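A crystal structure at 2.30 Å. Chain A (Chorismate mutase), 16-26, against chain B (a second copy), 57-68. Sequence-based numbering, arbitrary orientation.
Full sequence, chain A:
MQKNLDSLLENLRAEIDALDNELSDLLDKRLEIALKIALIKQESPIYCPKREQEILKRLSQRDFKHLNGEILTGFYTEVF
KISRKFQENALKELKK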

# COMPACT_ATOMS: atom_id res chain seq x y z
N ILE A 16 -4.41 11.33 -7.93
CA ILE A 16 -4.60 10.02 -7.35
C ILE A 16 -3.99 9.03 -8.30
O ILE A 16 -3.24 8.18 -7.88
N ASP A 17 -4.34 9.12 -9.59
CA ASP A 17 -3.86 8.17 -10.61
C ASP A 17 -2.32 8.11 -10.67
O ASP A 17 -1.72 7.02 -10.71
N ALA A 18 -1.67 9.27 -10.67
CA ALA A 18 -0.20 9.32 -10.66
C ALA A 18 0.36 8.65 -9.41
O ALA A 18 1.38 7.97 -9.47
N LEU A 19 -0.33 8.86 -8.31
CA LEU A 19 0.02 8.32 -7.03
C LEU A 19 -0.12 6.84 -7.03
O LEU A 19 0.73 6.16 -6.58
N ASP A 20 -1.21 6.36 -7.55
CA ASP A 20 -1.48 4.94 -7.59
C ASP A 20 -0.53 4.21 -8.51
O ASP A 20 -0.19 3.07 -8.22
N ASN A 21 -0.08 4.84 -9.59
CA ASN A 21 0.97 4.22 -10.45
C ASN A 21 2.23 3.95 -9.64
O ASN A 21 2.76 2.84 -9.67
N GLU A 22 2.69 4.98 -8.94
CA GLU A 22 3.86 4.87 -8.07
C GLU A 22 3.67 3.87 -6.92
O GLU A 22 4.58 3.12 -6.60
N LEU A 23 2.50 3.88 -6.28
CA LEU A 23 2.24 3.02 -5.12
C LEU A 23 2.29 1.54 -5.56
O LEU A 23 2.88 0.68 -4.90
N SER A 24 1.67 1.26 -6.69
CA SER A 24 1.79 -0.04 -7.35
C SER A 24 3.22 -0.42 -7.74
O SER A 24 3.66 -1.56 -7.49
N ASP A 25 3.93 0.50 -8.39
CA ASP A 25 5.34 0.25 -8.71
C ASP A 25 6.16 -0.05 -7.45
O ASP A 25 6.95 -1.00 -7.44
N LEU A 26 5.96 0.73 -6.40
CA LEU A 26 6.68 0.49 -5.13
C LEU A 26 6.32 -0.87 -4.52
O LEU A 26 7.17 -1.56 -3.98
N LYS B 57 -8.94 -1.65 -12.85
CA LYS B 57 -8.85 -2.01 -14.25
C LYS B 57 -7.61 -1.39 -14.86
O LYS B 57 -6.75 -2.09 -15.43
N ARG B 58 -7.50 -0.08 -14.74
CA ARG B 58 -6.38 0.63 -15.34
C ARG B 58 -5.04 0.04 -14.82
O ARG B 58 -4.19 -0.37 -15.61
N LEU B 59 -4.90 -0.04 -13.49
CA LEU B 59 -3.66 -0.60 -12.90
C LEU B 59 -3.36 -2.05 -13.31
O LEU B 59 -2.19 -2.42 -13.46
N SER B 60 -4.40 -2.86 -13.48
CA SER B 60 -4.26 -4.24 -13.95
C SER B 60 -3.59 -4.36 -15.31
O SER B 60 -2.93 -5.35 -15.59
N GLN B 61 -3.76 -3.36 -16.15
CA GLN B 61 -3.23 -3.46 -17.50
C GLN B 61 -1.72 -3.17 -17.52
O GLN B 61 -1.03 -3.52 -18.47
N ARG B 62 -1.20 -2.56 -16.45
CA ARG B 62 0.19 -2.10 -16.44
C ARG B 62 1.19 -3.26 -16.26
O ARG B 62 0.80 -4.37 -15.89
N ASP B 63 2.46 -2.98 -16.55
CA ASP B 63 3.50 -4.03 -16.56
C ASP B 63 4.22 -4.15 -15.23
O ASP B 63 4.89 -3.21 -14.79
N PHE B 64 4.08 -5.30 -14.59
CA PHE B 64 4.68 -5.55 -13.28
C PHE B 64 5.41 -6.87 -13.28
O PHE B 64 4.97 -7.79 -13.93
N LYS B 65 6.48 -6.97 -12.50
CA LYS B 65 7.17 -8.25 -12.29
C LYS B 65 6.32 -9.26 -11.52
O LYS B 65 6.28 -10.43 -11.86
N HIS B 66 5.65 -8.82 -10.47
CA HIS B 66 4.98 -9.73 -9.58
C HIS B 66 3.50 -9.40 -9.32
O HIS B 66 2.73 -10.27 -8.93
N LEU B 67 3.09 -8.16 -9.49
CA LEU B 67 1.70 -7.84 -9.20
C LEU B 67 0.84 -8.53 -10.24
O LEU B 67 1.21 -8.57 -11.40
N ASN B 68 -0.29 -9.07 -9.82
CA ASN B 68 -1.39 -9.40 -10.72
C ASN B 68 -2.70 -8.87 -10.14
O ASN B 68 -2.69 -8.12 -9.18

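The chain A stretch is helical throughout. The chain B stretch starts as the end of a helix and then continues as loop or turn. The helix axes approach to 10.9 Å, with 44° between their N-to-C directions. Side chains make contacts across the gap. Together the stretches bury 440 Å². From chain A, the CA-to-CB bonds of Asp20(A) and Ser24(A) point toward chain B, one helical turn apart. Those of Asp17(A), Asn21(A) and Asp25(A) leave sideways, but the ends of Asn21(A) and Asp25(A) come nearer. From chain B, the CA-to-CB bonds of Arg58(B), Leu59(B), Arg62(B) and Leu67(B) point toward the helix. Phe64(B) starts sideways and brings its ring in.

The polar contacts centre on two arginines. Arg58(B) is extended at first, with chi1 and chi2 both t, and then turns at chi3 (p). Its NH1 donates to OD1 of Asn21(A) at 2.5 Å, a short bond with good geometry. A weak bond of 3.0 Å joins Arg58(B) NH2 to the same OD1, so one amide oxygen takes both terminal nitrogens. It lies at the edge of the guanidinium, where the N-H groups point. Arg58(B) NH2 also makes a weak bond to the backbone O of Asp17(A), at 3.2 Å. The CB of Asp17(A) sits over one face of the guanidinium.

Arg62(B) has chi1 m, chi2 t and chi3 p. Its NH1 makes a weak bond to the backbone O of Asn21(A), at 3.3 Å. The same NH1 lies 3.3 Å from OD1 of Asp25(A), forming a salt bridge that includes a weak hydrogen bond. OD1 of Asn21(A) lies over one face of this guanidinium. It is 3.5 Å from Arg62(B) NE, but the angle is too poor for a hydrogen bond. Asn21(A) thus contacts both arginines.

Two waters extend the Arg58(B) network. Water 1 donates to Asp17(A) OD1 (2.6 Å) and Asp20(A) OD2 (2.7 Å), and accepts from Arg58(B) NH2 (2.9 Å). Water 2 donates to Asp17(A) OD1 (2.8 Å) and accepts from Arg58(B) NE (2.9 Å). They bridge carboxylates that make no direct hydrogen bond to the arginine. Asp17(A) OD1 remains 4.0 Å from Arg58(B) NH2, beyond a salt bridge. Asp17(A), Asp20(A), Asn21(A) and Asp25(A) all have chi1 m.

Most of the remaining van der Waals contacts gather around Ser24(A), chi1 m. Its OG donates to the backbone O of Asp20(A) at 2.8 Å, within its own helix. Three larger side chains contact this residue: Leu59(B), Phe64(B) and Leu67(B). Leu59(B), rotamer m,t, brings CD2 to 3.5 Å from Ser24(A) OG and 3.8 Å from Asp20(A) O. Phe64(B), chi1 m, places CZ 3.6 Å from Ser24(A) CB. Leu67(B), also m,t, brings CD1 to 3.3 Å from Ser24(A) O and 4.0 Å from Ser24(A) CB. At the ring edge, Phe64(B) CE1 meets Asp25(A) OD1 at 3.3 Å.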

# COMPACT_ATOMS: atom_id res chain seq x y z
CB ILE A 16 -6.10 9.70 -7.19
CG1 ILE A 16 -6.74 10.53 -6.08
CG2 ILE A 16 -6.31 8.22 -6.95
CD1 ILE A 16 -6.28 10.19 -4.68
CB ASP A 17 -4.39 8.57 -12.00
CG ASP A 17 -5.92 8.34 -12.17
OD1 ASP A 17 -6.55 7.57 -11.39
OD2 ASP A 17 -6.50 8.94 -13.11
CB ALA A 18 0.30 10.75 -10.74
CB LEU A 19 -0.94 8.87 -6.01
CG LEU A 19 -0.68 8.60 -4.57
CD1 LEU A 19 -1.14 9.75 -3.72
CD2 LEU A 19 -1.49 7.38 -4.27
CB ASP A 20 -2.92 4.67 -8.00
CG ASP A 20 -3.90 4.96 -6.90
OD1 ASP A 20 -3.49 4.98 -5.70
OD2 ASP A 20 -5.09 5.16 -7.27
CB ASN A 21 1.35 5.08 -11.64
CG ASN A 21 0.21 5.28 -12.64
OD1 ASN A 21 -0.75 4.50 -12.72
ND2 ASN A 21 0.30 6.37 -13.40
CB GLU A 22 4.21 6.25 -7.51
CG GLU A 22 4.66 7.25 -8.56
CD GLU A 22 4.98 8.64 -7.99
OE1 GLU A 22 4.16 9.58 -8.16
OE2 GLU A 22 6.07 8.80 -7.39
CB LEU A 23 0.86 3.37 -4.58
CG LEU A 23 0.52 3.16 -3.10
CD1 LEU A 23 1.48 3.85 -2.14
CD2 LEU A 23 -0.89 3.67 -2.86
CB SER A 24 0.94 -0.05 -8.61
OG SER A 24 -0.39 0.29 -8.29
CB ASP A 25 5.97 1.40 -9.51
CG ASP A 25 5.52 1.42 -11.00
OD1 ASP A 25 4.97 0.41 -11.49
OD2 ASP A 25 5.71 2.45 -11.68
CB LEU A 26 6.43 1.60 -4.11
CG LEU A 26 7.12 2.95 -4.27
CD1 LEU A 26 6.75 3.85 -3.11
CD2 LEU A 26 8.64 2.87 -4.36
CB LYS B 57 -10.11 -1.53 -14.99
CG LYS B 57 -10.89 -2.65 -15.67
CD LYS B 57 -12.31 -2.21 -16.04
CE LYS B 57 -13.18 -2.10 -14.78
NZ LYS B 57 -14.51 -1.44 -14.99
CB ARG B 58 -6.49 2.12 -15.07
CG ARG B 58 -5.35 2.96 -15.63
CD ARG B 58 -5.48 4.43 -15.18
NE ARG B 58 -5.11 4.65 -13.78
CZ ARG B 58 -3.87 4.67 -13.30
NH1 ARG B 58 -2.84 4.46 -14.10
NH2 ARG B 58 -3.65 4.88 -12.01
CB LEU B 59 -3.71 -0.53 -11.36
CG LEU B 59 -3.74 0.86 -10.78
CD1 LEU B 59 -4.25 0.80 -9.34
CD2 LEU B 59 -2.36 1.51 -10.87
CB SER B 60 -5.63 -4.90 -14.03
OG SER B 60 -6.09 -5.14 -12.72
CB GLN B 61 -3.98 -2.54 -18.45
CG GLN B 61 -5.48 -2.80 -18.54
CD GLN B 61 -6.25 -1.50 -18.82
OE1 GLN B 61 -5.67 -0.40 -18.87
NE2 GLN B 61 -7.56 -1.63 -19.01
CB ARG B 62 0.39 -1.09 -15.32
CG ARG B 62 -0.57 0.09 -15.37
CD ARG B 62 -0.31 1.08 -14.23
NE ARG B 62 0.82 1.97 -14.51
CZ ARG B 62 1.89 2.14 -13.71
NH1 ARG B 62 2.01 1.49 -12.56
NH2 ARG B 62 2.84 2.98 -14.07
CB ASP B 63 4.54 -3.76 -17.64
CG ASP B 63 4.51 -4.81 -18.72
OD1 ASP B 63 3.66 -4.68 -19.64
OD2 ASP B 63 5.31 -5.77 -18.62
CB PHE B 64 3.59 -5.64 -12.20
CG PHE B 64 2.83 -4.36 -11.98
CD1 PHE B 64 3.47 -3.23 -11.51
CD2 PHE B 64 1.47 -4.30 -12.25
CE1 PHE B 64 2.77 -2.06 -11.32
CE2 PHE B 64 0.77 -3.14 -12.05
CZ PHE B 64 1.42 -2.02 -11.59
CB LYS B 65 8.50 -8.06 -11.54
CG LYS B 65 9.58 -7.31 -12.30
CD LYS B 65 10.95 -7.56 -11.68
CE LYS B 65 11.56 -8.87 -12.18
NZ LYS B 65 12.86 -9.21 -11.54
CB HIS B 66 5.70 -9.74 -8.24
CG HIS B 66 7.17 -9.96 -8.35
ND1 HIS B 66 7.72 -11.19 -8.66
CD2 HIS B 66 8.21 -9.12 -8.16
CE1 HIS B 66 9.03 -11.09 -8.67
NE2 HIS B 66 9.36 -9.84 -8.37
CB LEU B 67 1.44 -6.33 -9.24
CG LEU B 67 2.12 -5.44 -8.19
CD1 LEU B 67 1.54 -4.03 -8.22
CD2 LEU B 67 2.05 -6.04 -6.80
CB ASN B 68 -1.46 -10.91 -10.87
CG ASN B 68 -1.55 -11.60 -9.54
OD1 ASN B 68 -2.20 -11.11 -8.61
ND2 ASN B 68 -0.89 -12.74 -9.42
O HOH W 1 -5.55 5.63 -9.91
O HOH W 2 -7.68 5.45 -12.80